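Local coordinates for protein separin (Saccharomyces cerevisiae, PDB 5U1T) that is the caspase-like cysteine protease that cleaves the MCD1/SCC1 subunit of cohesin at the onset of anaphase, setting chromosome segregation in motion, at residues L623-S628 with L650-S655; L629-K634 with P643-Y648. One frame throughout, in Å; residues are numbered along the deposited sequence.

Contact 1: L623-S628 with L650-S655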
ATOM      1  N   LEU A 623       3.523   4.266  19.409  1.00 58.18           N
ATOM      2  CA  LEU A 623       4.836   4.823  19.107  1.00 60.10           C
ATOM      3  C   LEU A 623       4.719   5.863  18.005  1.00 55.72           C
ATOM      4  O   LEU A 623       5.292   6.940  18.104  1.00 58.42           O
ATOM      5  CB  LEU A 623       5.822   3.712  18.701  1.00 52.94           C
ATOM      6  CG  LEU A 623       6.263   2.837  19.879  1.00 48.83           C
ATOM      7  CD1 LEU A 623       7.129   1.675  19.432  1.00 51.34           C
ATOM      8  CD2 LEU A 623       6.971   3.675  20.915  1.00 47.61           C
ATOM      9  N   SER A 624       3.957   5.548  16.968  1.00 53.50           N
ATOM     10  CA  SER A 624       3.714   6.522  15.915  1.00 53.56           C
ATOM     11  C   SER A 624       3.200   7.858  16.470  1.00 52.89           C
ATOM     12  O   SER A 624       3.708   8.917  16.099  1.00 53.25           O
ATOM     13  CB  SER A 624       2.738   5.957  14.876  1.00 45.53           C
ATOM     14  OG  SER A 624       3.396   5.041  14.016  1.00 55.99           O
ATOM     15  N   ILE A 625       2.218   7.814  17.369  1.00 55.57           N
ATOM     16  CA  ILE A 625       1.651   9.051  17.918  1.00 58.99           C
ATOM     17  C   ILE A 625       2.710   9.798  18.733  1.00 56.51           C
ATOM     18  O   ILE A 625       2.866  11.013  18.608  1.00 57.85           O
ATOM     19  CB  ILE A 625       0.379   8.774  18.785  1.00 53.45           C
ATOM     20  CG1 ILE A 625      -0.758   8.306  17.881  1.00 59.20           C
ATOM     21  CG2 ILE A 625      -0.086  10.007  19.511  1.00 46.34           C
ATOM     22  CD1 ILE A 625      -1.954   7.747  18.617  1.00 56.54           C
ATOM     23  N   GLU A 626       3.458   9.066  19.545  1.00 52.91           N
ATOM     24  CA  GLU A 626       4.400   9.706  20.437  1.00 58.17           C
ATOM     25  C   GLU A 626       5.569  10.335  19.660  1.00 65.59           C
ATOM     26  O   GLU A 626       5.978  11.475  19.931  1.00 64.54           O
ATOM     27  CB  GLU A 626       4.909   8.708  21.460  1.00 53.84           C
ATOM     28  CG  GLU A 626       5.972   9.299  22.331  1.00 68.05           C
ATOM     29  CD  GLU A 626       6.720   8.238  23.077  1.00 73.93           C
ATOM     30  OE1 GLU A 626       6.232   7.075  23.049  1.00 69.72           O
ATOM     31  OE2 GLU A 626       7.777   8.570  23.672  1.00 68.72           O
ATOM     32  N   LEU A 627       6.080   9.582  18.688  1.00 58.99           N
ATOM     33  CA  LEU A 627       7.081  10.065  17.759  1.00 55.97           C
ATOM     34  C   LEU A 627       6.592  11.307  17.041  1.00 61.59           C
ATOM     35  O   LEU A 627       7.246  12.353  17.112  1.00 68.98           O
ATOM     36  CB  LEU A 627       7.457   8.983  16.741  1.00 54.04           C
ATOM     37  CG  LEU A 627       8.466   9.362  15.652  1.00 54.78           C
ATOM     38  CD1 LEU A 627       9.660  10.129  16.222  1.00 51.36           C
ATOM     39  CD2 LEU A 627       8.945   8.131  14.958  1.00 51.15           C
ATOM     40  N   SER A 628       5.461  11.198  16.348  1.00 59.19           N
ATOM     41  CA  SER A 628       4.921  12.318  15.569  1.00 61.46           C
ATOM     42  C   SER A 628       4.733  13.573  16.401  1.00 63.94           C
ATOM     43  O   SER A 628       5.078  14.673  15.965  1.00 60.31           O
ATOM     44  CB  SER A 628       3.582  11.944  14.935  1.00 58.59           C
ATOM     45  OG  SER A 628       3.786  11.306  13.691  1.00 61.81           O
ATOM     46  N   LEU A 650      -2.212  11.345  11.741  1.00 65.71           N
ATOM     47  CA  LEU A 650      -3.583  11.176  11.288  1.00 62.06           C
ATOM     48  C   LEU A 650      -3.902   9.693  11.072  1.00 65.47           C
ATOM     49  O   LEU A 650      -4.901   9.188  11.580  1.00 63.44           O
ATOM     50  CB  LEU A 650      -3.819  11.983  10.001  1.00 61.46           C
ATOM     51  CG  LEU A 650      -5.242  11.991   9.437  1.00 66.40           C
ATOM     52  CD1 LEU A 650      -6.245  12.096  10.580  1.00 63.31           C
ATOM     53  CD2 LEU A 650      -5.452  13.113   8.415  1.00 66.24           C
ATOM     54  N   GLU A 651      -3.036   9.005  10.334  1.00 63.55           N
ATOM     55  CA  GLU A 651      -3.222   7.594  10.055  1.00 57.23           C
ATOM     56  C   GLU A 651      -3.155   6.767  11.337  1.00 59.13           C
ATOM     57  O   GLU A 651      -3.822   5.747  11.443  1.00 66.99           O
ATOM     58  CB  GLU A 651      -2.185   7.114   9.040  1.00 57.22           C
ATOM     59  CG  GLU A 651      -2.208   7.887   7.718  1.00 63.66           C
ATOM     60  CD  GLU A 651      -3.287   7.396   6.744  1.00 73.04           C
ATOM     61  OE1 GLU A 651      -2.935   6.592   5.844  1.00 70.88           O
ATOM     62  OE2 GLU A 651      -4.481   7.806   6.868  1.00 75.80           O
ATOM     63  N   ALA A 652      -2.385   7.212  12.321  1.00 56.53           N
ATOM     64  CA  ALA A 652      -2.267   6.485  13.583  1.00 57.71           C
ATOM     65  C   ALA A 652      -3.524   6.645  14.443  1.00 63.15           C
ATOM     66  O   ALA A 652      -3.995   5.680  15.033  1.00 63.95           O
ATOM     67  CB  ALA A 652      -1.037   6.940  14.352  1.00 55.07           C
ATOM     68  N   TYR A 653      -4.056   7.862  14.523  1.00 60.27           N
ATOM     69  CA  TYR A 653      -5.341   8.084  15.178  1.00 59.48           C
ATOM     70  C   TYR A 653      -6.424   7.182  14.577  1.00 63.02           C
ATOM     71  O   TYR A 653      -7.152   6.494  15.299  1.00 57.77           O
ATOM     72  CB  TYR A 653      -5.754   9.549  15.068  1.00 58.78           C
ATOM     73  CG  TYR A 653      -5.034  10.446  16.039  1.00 61.05           C
ATOM     74  CD1 TYR A 653      -4.575   9.951  17.250  1.00 59.09           C
ATOM     75  CD2 TYR A 653      -4.811  11.788  15.746  1.00 63.31           C
ATOM     76  CE1 TYR A 653      -3.910  10.767  18.148  1.00 61.68           C
ATOM     77  CE2 TYR A 653      -4.141  12.617  16.642  1.00 63.95           C
ATOM     78  CZ  TYR A 653      -3.694  12.102  17.842  1.00 62.53           C
ATOM     79  OH  TYR A 653      -3.029  12.912  18.734  1.00 61.47           O
ATOM     80  N   LEU A 654      -6.507   7.183  13.250  1.00 62.64           N
ATOM     81  CA  LEU A 654      -7.455   6.351  12.530  1.00 53.95           C
ATOM     82  C   LEU A 654      -7.237   4.866  12.816  1.00 62.86           C
ATOM     83  O   LEU A 654      -8.192   4.152  13.107  1.00 65.61           O
ATOM     84  CB  LEU A 654      -7.370   6.619  11.034  1.00 54.97           C
ATOM     85  CG  LEU A 654      -7.771   8.018  10.562  1.00 59.95           C
ATOM     86  CD1 LEU A 654      -7.363   8.196   9.119  1.00 60.99           C
ATOM     87  CD2 LEU A 654      -9.244   8.271  10.701  1.00 61.64           C
ATOM     88  N   SER A 655      -6.002   4.387  12.759  1.00 60.19           N
ATOM     89  CA  SER A 655      -5.777   2.975  13.036  1.00 57.66           C
ATOM     90  C   SER A 655      -6.224   2.605  14.460  1.00 55.07           C
ATOM     91  O   SER A 655      -6.630   1.471  14.722  1.00 55.71           O
ATOM     92  CB  SER A 655      -4.314   2.615  12.821  1.00 55.65           C
ATOM     93  OG  SER A 655      -4.095   1.218  12.901  1.00 56.97           O
TER
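I625 meets Y653 across two antiparallel helices with the two side chains crossing at about a right angle, and of the residues in this apolar contact it is I625 that is covered most. The end of the isoleucine does the touching: its CD1 lies 3.6 Å from CE1 of Y653, with the neighbouring ring carbon CD1 almost as close. The methyl comes to the ring obliquely, so this is plain apolar packing and not a stack. I625 CG1 is anti to the carbonyl carbon (chi1 -69°), a turn that carries the longer branch toward the CD1-CE1 side of the tyrosine, while the CG2 branch also skirts the ring, 4.1 Å from Y653 CE1. The tyrosine does not start out aimed at helix 621-633; its CG is anti to its own carbonyl carbon (chi1 -78°), and the ring swings back so that the CD1-CE1 side meets the isoleucine.

A652 makes the second half of the contact. Its single methyl points at the other helix and is met there by two residues: I625 CG1 stands 3.8 Å from A652 CB, and S624 CB stands 3.9 Å from the same methyl. S624 thus offers its carbon to the interface. With just a methyl on A652, the backbones come close here: the CA atoms of I625 and A652 are 6.4 Å apart, and the axes of the two short segments approach to 9.0 Å. M658, just beyond helix 642-655, touches both I625 and Y653, and S624 also rests on L615 of helix 602-617. Two helices joined by a short connection and running antiparallel, here at 150°, make an alpha-alpha hairpin, part of separase's helical domain.

Contact 2: L629-K634 with P643-Y648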
ATOM      1  N   LEU A 629       4.168  13.405  17.592  1.00 63.74           N
ATOM      2  CA  LEU A 629       3.936  14.542  18.468  1.00 66.24           C
ATOM      3  C   LEU A 629       5.278  15.154  18.832  1.00 66.49           C
ATOM      4  O   LEU A 629       5.452  16.370  18.788  1.00 67.54           O
ATOM      5  CB  LEU A 629       3.166  14.136  19.728  1.00 63.56           C
ATOM      6  CG  LEU A 629       1.689  13.723  19.617  1.00 62.97           C
ATOM      7  CD1 LEU A 629       1.123  13.506  21.000  1.00 52.65           C
ATOM      8  CD2 LEU A 629       0.863  14.737  18.835  1.00 58.74           C
ATOM      9  N   CYS A 630       6.233  14.300  19.163  1.00 64.75           N
ATOM     10  CA  CYS A 630       7.538  14.777  19.567  1.00 67.94           C
ATOM     11  C   CYS A 630       8.239  15.576  18.444  1.00 67.06           C
ATOM     12  O   CYS A 630       8.815  16.630  18.695  1.00 60.75           O
ATOM     13  CB  CYS A 630       8.394  13.603  20.018  1.00 67.02           C
ATOM     14  SG  CYS A 630       9.996  14.137  20.572  1.00 82.11           S
ATOM     15  N   ILE A 631       8.169  15.070  17.213  1.00 62.05           N
ATOM     16  CA  ILE A 631       8.657  15.789  16.035  1.00 61.24           C
ATOM     17  C   ILE A 631       8.015  17.163  15.903  1.00 67.66           C
ATOM     18  O   ILE A 631       8.705  18.183  15.802  1.00 72.28           O
ATOM     19  CB  ILE A 631       8.384  15.002  14.740  1.00 59.67           C
ATOM     20  CG1 ILE A 631       9.233  13.728  14.700  1.00 62.35           C
ATOM     21  CG2 ILE A 631       8.607  15.879  13.515  1.00 62.43           C
ATOM     22  CD1 ILE A 631       8.803  12.763  13.649  1.00 57.31           C
ATOM     23  N   LYS A 632       6.687  17.189  15.919  1.00 72.10           N
ATOM     24  CA  LYS A 632       5.935  18.432  15.780  1.00 69.72           C
ATOM     25  C   LYS A 632       6.197  19.330  16.959  1.00 68.86           C
ATOM     26  O   LYS A 632       5.799  20.489  16.961  1.00 74.51           O
ATOM     27  CB  LYS A 632       4.440  18.160  15.664  1.00 70.51           C
ATOM     28  CG  LYS A 632       4.040  17.245  14.510  1.00 67.31           C
ATOM     29  CD  LYS A 632       2.650  16.641  14.766  1.00 66.35           C
ATOM     30  CE  LYS A 632       1.676  17.712  15.243  1.00 65.38           C
ATOM     31  NZ  LYS A 632       1.490  18.816  14.246  1.00 70.63           N
ATOM     32  N   SER A 633       6.852  18.780  17.971  1.00 64.13           N
ATOM     33  CA  SER A 633       7.270  19.559  19.117  1.00 64.90           C
ATOM     34  C   SER A 633       8.623  20.239  18.834  1.00 76.27           C
ATOM     35  O   SER A 633       8.755  21.456  18.958  1.00 76.87           O
ATOM     36  CB  SER A 633       7.338  18.667  20.352  1.00 61.66           C
ATOM     37  OG  SER A 633       8.023  19.298  21.407  1.00 73.58           O
ATOM     38  N   LYS A 634       9.616  19.452  18.423  1.00 78.81           N
ATOM     39  CA  LYS A 634      10.933  19.975  18.072  1.00 65.83           C
ATOM     40  C   LYS A 634      10.906  20.600  16.673  1.00 73.28           C
ATOM     41  O   LYS A 634      11.807  20.373  15.855  1.00 76.64           O
ATOM     42  CB  LYS A 634      11.989  18.868  18.124  1.00 61.24           C
ATOM     43  CG  LYS A 634      11.926  17.949  19.319  1.00 60.63           C
ATOM     44  CD  LYS A 634      12.254  18.675  20.588  1.00 63.46           C
ATOM     45  CE  LYS A 634      12.373  17.711  21.753  1.00 71.47           C
ATOM     46  NZ  LYS A 634      12.773  18.429  23.011  1.00 78.25           N
ATOM     47  N   PRO A 643       5.317  17.989   7.881  1.00 71.08           N
ATOM     48  CA  PRO A 643       4.268  17.415   7.021  1.00 70.77           C
ATOM     49  C   PRO A 643       4.136  15.892   7.138  1.00 73.29           C
ATOM     50  O   PRO A 643       3.035  15.345   6.984  1.00 76.19           O
ATOM     51  CB  PRO A 643       4.728  17.797   5.607  1.00 76.46           C
ATOM     52  CG  PRO A 643       5.435  19.100   5.805  1.00 81.04           C
ATOM     53  CD  PRO A 643       6.086  19.037   7.177  1.00 73.64           C
ATOM     54  N   TYR A 644       5.244  15.206   7.397  1.00 71.24           N
ATOM     55  CA  TYR A 644       5.190  13.761   7.533  1.00 66.53           C
ATOM     56  C   TYR A 644       4.659  13.379   8.895  1.00 69.13           C
ATOM     57  O   TYR A 644       3.927  12.395   9.025  1.00 70.96           O
ATOM     58  CB  TYR A 644       6.556  13.125   7.321  1.00 63.62           C
ATOM     59  CG  TYR A 644       7.004  13.121   5.887  1.00 65.20           C
ATOM     60  CD1 TYR A 644       7.617  14.240   5.334  1.00 63.47           C
ATOM     61  CD2 TYR A 644       6.837  12.001   5.095  1.00 55.15           C
ATOM     62  CE1 TYR A 644       8.036  14.248   4.034  1.00 59.17           C
ATOM     63  CE2 TYR A 644       7.255  11.996   3.796  1.00 61.96           C
ATOM     64  CZ  TYR A 644       7.858  13.123   3.268  1.00 66.99           C
ATOM     65  OH  TYR A 644       8.293  13.132   1.961  1.00 77.47           O
ATOM     66  N   ALA A 645       5.035  14.140   9.914  1.00 60.77           N
ATOM     67  CA  ALA A 645       4.534  13.843  11.235  1.00 62.62           C
ATOM     68  C   ALA A 645       3.019  14.037  11.223  1.00 66.79           C
ATOM     69  O   ALA A 645       2.300  13.232  11.787  1.00 68.48           O
ATOM     70  CB  ALA A 645       5.200  14.706  12.273  1.00 56.65           C
ATOM     71  N   ASP A 646       2.537  15.075  10.543  1.00 68.03           N
ATOM     72  CA  ASP A 646       1.109  15.381  10.526  1.00 67.08           C
ATOM     73  C   ASP A 646       0.303  14.293   9.809  1.00 69.23           C
ATOM     74  O   ASP A 646      -0.671  13.793  10.364  1.00 71.35           O
ATOM     75  CB  ASP A 646       0.847  16.753   9.889  1.00 66.28           C
ATOM     76  CG  ASP A 646       0.975  17.899  10.898  1.00 71.72           C
ATOM     77  OD1 ASP A 646       1.007  17.603  12.111  1.00 71.57           O
ATOM     78  OD2 ASP A 646       1.043  19.092  10.503  1.00 75.30           O
ATOM     79  N   ASN A 647       0.714  13.918   8.598  1.00 68.75           N
ATOM     80  CA  ASN A 647       0.084  12.813   7.879  1.00 63.48           C
ATOM     81  C   ASN A 647       0.090  11.515   8.682  1.00 69.67           C
ATOM     82  O   ASN A 647      -0.912  10.791   8.713  1.00 74.62           O
ATOM     83  CB  ASN A 647       0.777  12.579   6.527  1.00 68.65           C
ATOM     84  CG  ASN A 647       0.410  11.207   5.875  1.00 72.52           C
ATOM     85  OD1 ASN A 647       0.792  10.137   6.372  1.00 72.65           O
ATOM     86  ND2 ASN A 647      -0.283  11.253   4.735  1.00 63.49           N
ATOM     87  N   TYR A 648       1.214  11.195   9.311  1.00 69.07           N
ATOM     88  CA  TYR A 648       1.341   9.884   9.944  1.00 64.94           C
ATOM     89  C   TYR A 648       0.654   9.859  11.312  1.00 60.68           C
ATOM     90  O   TYR A 648       0.266   8.792  11.795  1.00 60.56           O
ATOM     91  CB  TYR A 648       2.814   9.472  10.059  1.00 57.81           C
ATOM     92  CG  TYR A 648       3.340   8.783   8.819  1.00 56.76           C
ATOM     93  CD1 TYR A 648       2.853   7.535   8.442  1.00 54.57           C
ATOM     94  CD2 TYR A 648       4.320   9.374   8.020  1.00 54.58           C
ATOM     95  CE1 TYR A 648       3.316   6.894   7.318  1.00 51.42           C
ATOM     96  CE2 TYR A 648       4.796   8.734   6.880  1.00 51.48           C
ATOM     97  CZ  TYR A 648       4.291   7.494   6.537  1.00 54.84           C
ATOM     98  OH  TYR A 648       4.745   6.830   5.418  1.00 56.48           O
TER
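K632 and D646 form a salt bridge across two antiparallel helices, NZ of the lysine donating to OD1 of the aspartate at 2.5 Å. The acceptor uses its syn lone pair, on the side of the other carboxylate oxygen; that oxygen, OD2, remains 3.8 Å from K632 NZ, which makes this a one-oxygen bridge. The lysine chain bends at chi3 (46°) and chi4 (60°), folding the ammonium round to the carboxylate instead of extending past it. Without the long chain of K632, as with an alanine here, the D646 carboxylate would probably lose its ammonium mate and A645 CB part of its aliphatic cover.

That cover is the apolar half of the contact: A645 CB is met by K632 CG at 3.6 Å and by I631 CG2 at 3.8 Å. The carbonyl oxygen of A645 takes a hydrogen bond from S628 OG, so a serine hydroxyl from the facing helix finds its acceptor in the main chain. Inside the segments, K634 N donates to C630 O at 2.9 Å, and Y648 N donates to Y644 O at 3.0 Å. The buried N647 amide is held by helix 680-689, its ND2 bonding to L685 O. The whole forms the end of an alpha-alpha hairpin nearer the connection between its helices, with an interhelical salt bridge beside the alanine, in the helical domain of separase.

Contacts 1 and 2 are two levels of one interface, formed by helices 621-633 and 642-655, with centres about 9 Å apart. Along the chain the order is 623-628, 629-634, 643-648, 650-655: contact 2 lies next to the connection, which includes short helix 635-638, and contact 1 closes the hairpin further from it. The levels meet where S628, from contact 1, reaches the backbone of A645 in contact 2. Each presents one alanine to the facing helix, and the segment axes approach to 9.0 Å in contact 1 and 8.9 Å in contact 2, so the spacing is alike at both. Helix 602-617 packs against both levels, joining the hairpin to its neighbours in the elongated helical domain.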